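Local coordinates for QdtA (PDB 4ZU5), which belongs to the WxcM-like family of the cupin clan, whose members fold as a beta-sandwich, and binds thymidine in a pocket, at residues V5-F10 / I80-P85; G65-R70 / E104-L109. All coordinates share one frame; numbering follows the deposited sequence.

Interaction 1 (V5-F10 / I80-P85)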
loop_
_atom_site.group_PDB
_atom_site.type_symbol
_atom_site.label_atom_id
_atom_site.label_comp_id
_atom_site.label_asym_id
_atom_site.label_seq_id
_atom_site.Cartn_x
_atom_site.Cartn_y
_atom_site.Cartn_z
ATOM N N VAL A 5 -2.261 -18.827 8.016
ATOM C CA VAL A 5 -2.652 -17.468 8.339
ATOM C C VAL A 5 -1.854 -16.953 9.516
ATOM O O VAL A 5 -1.590 -17.721 10.434
ATOM C CB VAL A 5 -4.169 -17.441 8.658
ATOM C CG1 VAL A 5 -4.613 -16.065 9.118
ATOM C CG2 VAL A 5 -4.938 -17.808 7.411
ATOM N N ALA A 6 -1.525 -15.657 9.552
ATOM C CA ALA A 6 -0.873 -15.060 10.711
ATOM C C ALA A 6 -1.161 -13.582 10.731
ATOM O O ALA A 6 -1.381 -12.968 9.697
ATOM C CB ALA A 6 0.632 -15.233 10.720
ATOM N N LEU A 7 -1.054 -13.062 11.937
ATOM C CA LEU A 7 -0.946 -11.637 12.170
ATOM C C LEU A 7 0.492 -11.241 12.290
ATOM O O LEU A 7 1.243 -11.696 13.178
ATOM C CB LEU A 7 -1.732 -11.256 13.412
ATOM C CG LEU A 7 -3.226 -11.378 13.187
ATOM C CD1 LEU A 7 -3.874 -11.309 14.566
ATOM C CD2 LEU A 7 -3.811 -10.314 12.286
ATOM N N ILE A 8 0.858 -10.259 11.491
ATOM C CA ILE A 8 2.200 -9.761 11.462
ATOM C C ILE A 8 2.241 -8.321 11.955
ATOM O O ILE A 8 1.392 -7.514 11.582
ATOM C CB ILE A 8 2.721 -9.779 10.036
ATOM C CG1 ILE A 8 3.005 -11.200 9.575
ATOM C CG2 ILE A 8 4.054 -9.042 9.979
ATOM C CD1 ILE A 8 3.390 -11.122 8.091
ATOM N N LYS A 9 3.196 -8.017 12.806
ATOM C CA LYS A 9 3.258 -6.697 13.401
ATOM C C LYS A 9 4.373 -5.931 12.747
ATOM O O LYS A 9 5.485 -6.401 12.602
ATOM C CB LYS A 9 3.448 -6.781 14.936
ATOM C CG LYS A 9 3.554 -5.436 15.660
ATOM C CD LYS A 9 2.149 -4.883 15.838
ATOM C CE LYS A 9 2.119 -3.650 16.712
ATOM N NZ LYS A 9 2.797 -2.566 15.989
ATOM N N PHE A 10 4.053 -4.726 12.310
ATOM C CA PHE A 10 5.001 -3.827 11.693
ATOM C C PHE A 10 5.405 -2.727 12.681
ATOM O O PHE A 10 4.740 -2.533 13.689
ATOM C CB PHE A 10 4.349 -3.227 10.431
ATOM C CG PHE A 10 3.926 -4.259 9.432
ATOM C CD1 PHE A 10 2.624 -4.299 8.957
ATOM C CD2 PHE A 10 4.813 -5.198 8.978
ATOM C CE1 PHE A 10 2.226 -5.250 8.026
ATOM C CE2 PHE A 10 4.432 -6.178 8.071
ATOM C CZ PHE A 10 3.139 -6.209 7.593
ATOM N N ILE A 80 -11.530 -12.119 11.438
ATOM C CA ILE A 80 -10.549 -11.227 12.001
ATOM C C ILE A 80 -10.907 -9.802 11.607
ATOM O O ILE A 80 -11.121 -9.539 10.413
ATOM C CB ILE A 80 -9.190 -11.494 11.329
ATOM C CG1 ILE A 80 -8.817 -12.974 11.447
ATOM C CG2 ILE A 80 -8.140 -10.590 11.944
ATOM C CD1 ILE A 80 -8.380 -13.332 12.835
ATOM N N GLU A 81 -10.952 -8.907 12.586
ATOM C CA GLU A 81 -11.137 -7.496 12.309
ATOM C C GLU A 81 -9.820 -6.769 12.225
ATOM O O GLU A 81 -8.992 -6.819 13.136
ATOM C CB GLU A 81 -12.009 -6.824 13.365
ATOM C CG GLU A 81 -12.353 -5.408 12.986
ATOM C CD GLU A 81 -13.248 -4.745 14.002
ATOM O OE1 GLU A 81 -14.265 -5.344 14.359
ATOM O OE2 GLU A 81 -12.923 -3.642 14.415
ATOM N N LEU A 82 -9.623 -6.109 11.097
ATOM C CA LEU A 82 -8.439 -5.323 10.874
ATOM C C LEU A 82 -8.784 -3.860 11.011
ATOM O O LEU A 82 -9.736 -3.398 10.371
ATOM C CB LEU A 82 -7.894 -5.562 9.459
ATOM C CG LEU A 82 -7.456 -6.985 9.142
ATOM C CD1 LEU A 82 -7.014 -7.122 7.704
ATOM C CD2 LEU A 82 -6.291 -7.351 10.073
ATOM N N ASN A 83 -7.999 -3.175 11.834
ATOM C CA ASN A 83 -8.287 -1.806 12.231
ATOM C C ASN A 83 -7.087 -1.080 12.728
ATOM O O ASN A 83 -7.225 0.006 13.273
ATOM C CB ASN A 83 -9.321 -1.832 13.355
ATOM C CG ASN A 83 -8.862 -2.666 14.533
ATOM O OD1 ASN A 83 -7.660 -2.806 14.807
ATOM N ND2 ASN A 83 -9.822 -3.247 15.228
ATOM N N ASP A 84 -5.915 -1.665 12.524
ATOM C CA ASP A 84 -4.680 -1.061 12.915
ATOM C C ASP A 84 -3.754 -1.057 11.697
ATOM O O ASP A 84 -3.328 -2.094 11.286
ATOM C CB ASP A 84 -4.127 -1.917 14.069
ATOM C CG ASP A 84 -2.887 -1.365 14.696
ATOM O OD1 ASP A 84 -2.114 -0.601 14.080
ATOM O OD2 ASP A 84 -2.608 -1.723 15.857
ATOM N N PRO A 85 -3.290 0.106 11.232
ATOM C CA PRO A 85 -2.384 0.067 10.096
ATOM C C PRO A 85 -1.031 -0.639 10.334
ATOM O O PRO A 85 -0.334 -0.951 9.366
ATOM C CB PRO A 85 -2.187 1.554 9.760
ATOM C CG PRO A 85 -3.414 2.241 10.295
ATOM C CD PRO A 85 -3.790 1.457 11.534
#

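Interaction 2 (G65-R70 / E104-L109)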
loop_
_atom_site.group_PDB
_atom_site.type_symbol
_atom_site.label_atom_id
_atom_site.label_comp_id
_atom_site.label_asym_id
_atom_site.label_seq_id
_atom_site.Cartn_x
_atom_site.Cartn_y
_atom_site.Cartn_z
ATOM N N GLY A 65 -9.911 3.125 9.110
ATOM C CA GLY A 65 -11.177 2.497 9.471
ATOM C C GLY A 65 -10.995 1.057 9.911
ATOM O O GLY A 65 -10.007 0.719 10.560
ATOM N N SER A 66 -11.989 0.247 9.571
ATOM C CA SER A 66 -12.040 -1.141 9.954
ATOM C C SER A 66 -12.775 -1.972 8.921
ATOM O O SER A 66 -13.623 -1.466 8.162
ATOM C CB SER A 66 -12.731 -1.216 11.329
ATOM O OG SER A 66 -13.728 -2.208 11.254
ATOM N N VAL A 67 -12.408 -3.264 8.841
ATOM C CA VAL A 67 -12.960 -4.215 7.915
ATOM C C VAL A 67 -12.756 -5.602 8.536
ATOM O O VAL A 67 -11.779 -5.848 9.249
ATOM C CB VAL A 67 -12.315 -4.175 6.505
ATOM C CG1 VAL A 67 -10.800 -4.405 6.598
ATOM C CG2 VAL A 67 -12.937 -5.184 5.559
ATOM N N LYS A 68 -13.698 -6.476 8.247
ATOM C CA LYS A 68 -13.704 -7.834 8.757
ATOM C C LYS A 68 -13.382 -8.830 7.669
ATOM O O LYS A 68 -13.937 -8.818 6.545
ATOM C CB LYS A 68 -15.084 -8.118 9.406
ATOM C CG LYS A 68 -15.263 -7.482 10.780
ATOM C CD LYS A 68 -16.646 -7.783 11.343
ATOM C CE LYS A 68 -16.951 -6.914 12.539
ATOM N NZ LYS A 68 -17.310 -5.559 12.068
ATOM N N ILE A 69 -12.450 -9.735 7.993
ATOM C CA ILE A 69 -12.019 -10.717 7.040
ATOM C C ILE A 69 -12.493 -12.060 7.548
ATOM O O ILE A 69 -12.118 -12.474 8.652
ATOM C CB ILE A 69 -10.481 -10.843 6.921
ATOM C CG1 ILE A 69 -9.788 -9.502 6.814
ATOM C CG2 ILE A 69 -10.144 -11.774 5.778
ATOM C CD1 ILE A 69 -10.367 -8.573 5.779
ATOM N N ARG A 70 -13.329 -12.707 6.753
ATOM C CA ARG A 70 -13.773 -14.072 7.066
ATOM C C ARG A 70 -12.830 -15.025 6.358
ATOM O O ARG A 70 -12.756 -15.035 5.142
ATOM C CB ARG A 70 -15.224 -14.289 6.610
ATOM C CG ARG A 70 -15.738 -15.727 6.645
ATOM C CD ARG A 70 -17.213 -15.865 6.184
ATOM N NE ARG A 70 -18.130 -15.026 6.955
ATOM C CZ ARG A 70 -18.728 -13.925 6.510
ATOM N NH1 ARG A 70 -18.551 -13.476 5.279
ATOM N NH2 ARG A 70 -19.472 -13.224 7.329
ATOM N N GLU A 104 -16.923 3.484 6.817
ATOM C CA GLU A 104 -16.886 4.650 5.931
ATOM C C GLU A 104 -15.458 5.154 5.982
ATOM O O GLU A 104 -14.901 5.279 7.064
ATOM C CB GLU A 104 -17.852 5.747 6.423
ATOM C CG GLU A 104 -17.736 7.118 5.749
ATOM C CD GLU A 104 -18.224 7.112 4.312
ATOM O OE1 GLU A 104 -18.915 6.183 3.860
ATOM O OE2 GLU A 104 -17.937 8.083 3.606
ATOM N N GLY A 105 -14.843 5.352 4.817
ATOM C CA GLY A 105 -13.440 5.788 4.745
ATOM C C GLY A 105 -12.441 4.622 4.775
ATOM O O GLY A 105 -11.244 4.841 4.707
ATOM N N CYS A 106 -12.909 3.376 4.854
ATOM C CA CYS A 106 -11.976 2.238 4.979
ATOM C C CYS A 106 -11.068 2.123 3.761
ATOM O O CYS A 106 -11.499 2.300 2.624
ATOM C CB CYS A 106 -12.740 0.940 5.103
ATOM S SG CYS A 106 -11.720 -0.524 5.452
ATOM N N VAL A 107 -9.840 1.693 4.007
ATOM C CA VAL A 107 -8.872 1.449 2.953
ATOM C C VAL A 107 -8.193 0.131 3.293
ATOM O O VAL A 107 -7.594 0.037 4.366
ATOM C CB VAL A 107 -7.739 2.477 2.986
ATOM C CG1 VAL A 107 -6.657 2.064 2.034
ATOM C CG2 VAL A 107 -8.220 3.886 2.682
ATOM N N LEU A 108 -8.344 -0.847 2.430
ATOM C CA LEU A 108 -7.699 -2.168 2.603
ATOM C C LEU A 108 -6.578 -2.268 1.543
ATOM O O LEU A 108 -6.873 -2.195 0.342
ATOM C CB LEU A 108 -8.734 -3.223 2.298
ATOM C CG LEU A 108 -8.284 -4.687 2.484
ATOM C CD1 LEU A 108 -7.583 -4.894 3.817
ATOM C CD2 LEU A 108 -9.382 -5.723 2.270
ATOM N N LEU A 109 -5.342 -2.485 1.995
ATOM C CA LEU A 109 -4.188 -2.638 1.133
ATOM C C LEU A 109 -3.803 -4.111 1.116
ATOM O O LEU A 109 -3.809 -4.761 2.159
ATOM C CB LEU A 109 -3.024 -1.847 1.706
ATOM C CG LEU A 109 -1.689 -2.046 1.012
ATOM C CD1 LEU A 109 -1.810 -1.419 -0.377
ATOM C CD2 LEU A 109 -0.600 -1.343 1.802
#

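Interaction 1 (V5-F10 / I80-P85)
The edge of the Phe10 ring faces the carbonyl of Pro85: CD1 lies 4.5 Å from Pro85 O, which sits near the ring plane and also accepts a hydrogen bond from the hydroxyl of Tyr38 of the second subunit. One face of the ring carries Ile8 O, 4.3 Å above its plane and displaced from the ring centre, while side chains of strand 18-24 and Tyr38 of the second subunit also pack against the phenyl group.

Apolar packing takes over farther from the ring. Leu7 meets the other segment through a single methyl, CD2, which reaches Ile80 CG2 at 4.4 Å and Leu82 CD2 at 4.5 Å. A chi1 of -70° swings the branched end across to the pair, whereas its CB does not point there. This is a light direct contact of 150 Å², with Val87, Leu89 and Leu71 packing beside it.

Polar groups lie beside this packing. Lys9 NZ reaches forward past the end of its strand to donate to the carbonyl of the next residue, Phe10 O, at 3.0 Å, almost in line with the C=O bond. It stays 5.5 Å from Asp84 OD2, a distance at which attraction is probably modest; Ser86 OG bonds both to NZ and to Asp84 OD1.

Strands 5-9 and 76-82 are, within this chain, edge strands of the two large sheets, and the contact bridges them along one side of the cupin beta-sandwich.

Interaction 2 (G65-R70 / E104-L109)
Cys106 turns its thiol onto the start of strand 67-73, where sulfur contacts and apolar packing together bury 220 Å² between the segments. The sulfur contacts come first: SG lies 3.4 Å from Ser66 O and 3.8 Å from Val67 CB, so it sits against the backbone and the root of the next side chain at once. It gets there because SG is anti to the backbone N (chi1 -173°), with the CB itself directed at the other segment. Cys62 of strand 58-64 touches both Cys106 and Val67.

In purely hydrocarbon packing, Val67 also meets Leu108, two residues beyond Cys106, CG1 to CD1 at 4.3 Å. Val67 places CG1 between its N and carbonyl carbon (chi1 57°), and the same methyl lies 4.1 Å from Cys106 SG. Strands 67-73 and 107-112 belong to the two facing antiparallel sheets of the cupin sandwich, and these side chains fill part of the buried layer between them; Met99 of strand 96-100 adds to it beside Leu108.

Hydrogen bonds to residues outside the segments lie in the loops that lead into the two strands: Ser66 N donates to Thr103 OG1, and Gly105 O accepts from Asn64 ND2. On the far side of strand 107-112, Val107 packs against Asn64 of the second subunit.

From the N terminus, strand 5-9 opens one sheet, and interaction 1 closes a long loop when the chain returns at 80-85. Inside that loop lies segment 65-70, the first half of interaction 2, which finds its partner only at 104-109; the two loops therefore cross rather than nest. Each contact joins the two large sheets, interaction 1 between edge strands of this chain and interaction 2, more buried, between strands 67-73 and 107-112, neither an edge strand. They meet where consecutive strands 67-73 and 76-82 pair as neighbours: Ile69 N lies 2.8 Å from Ile80 O, and Leu82 N 2.9 Å from Val67 O, both probable hydrogen bonds. Both contacts also touch the second subunit.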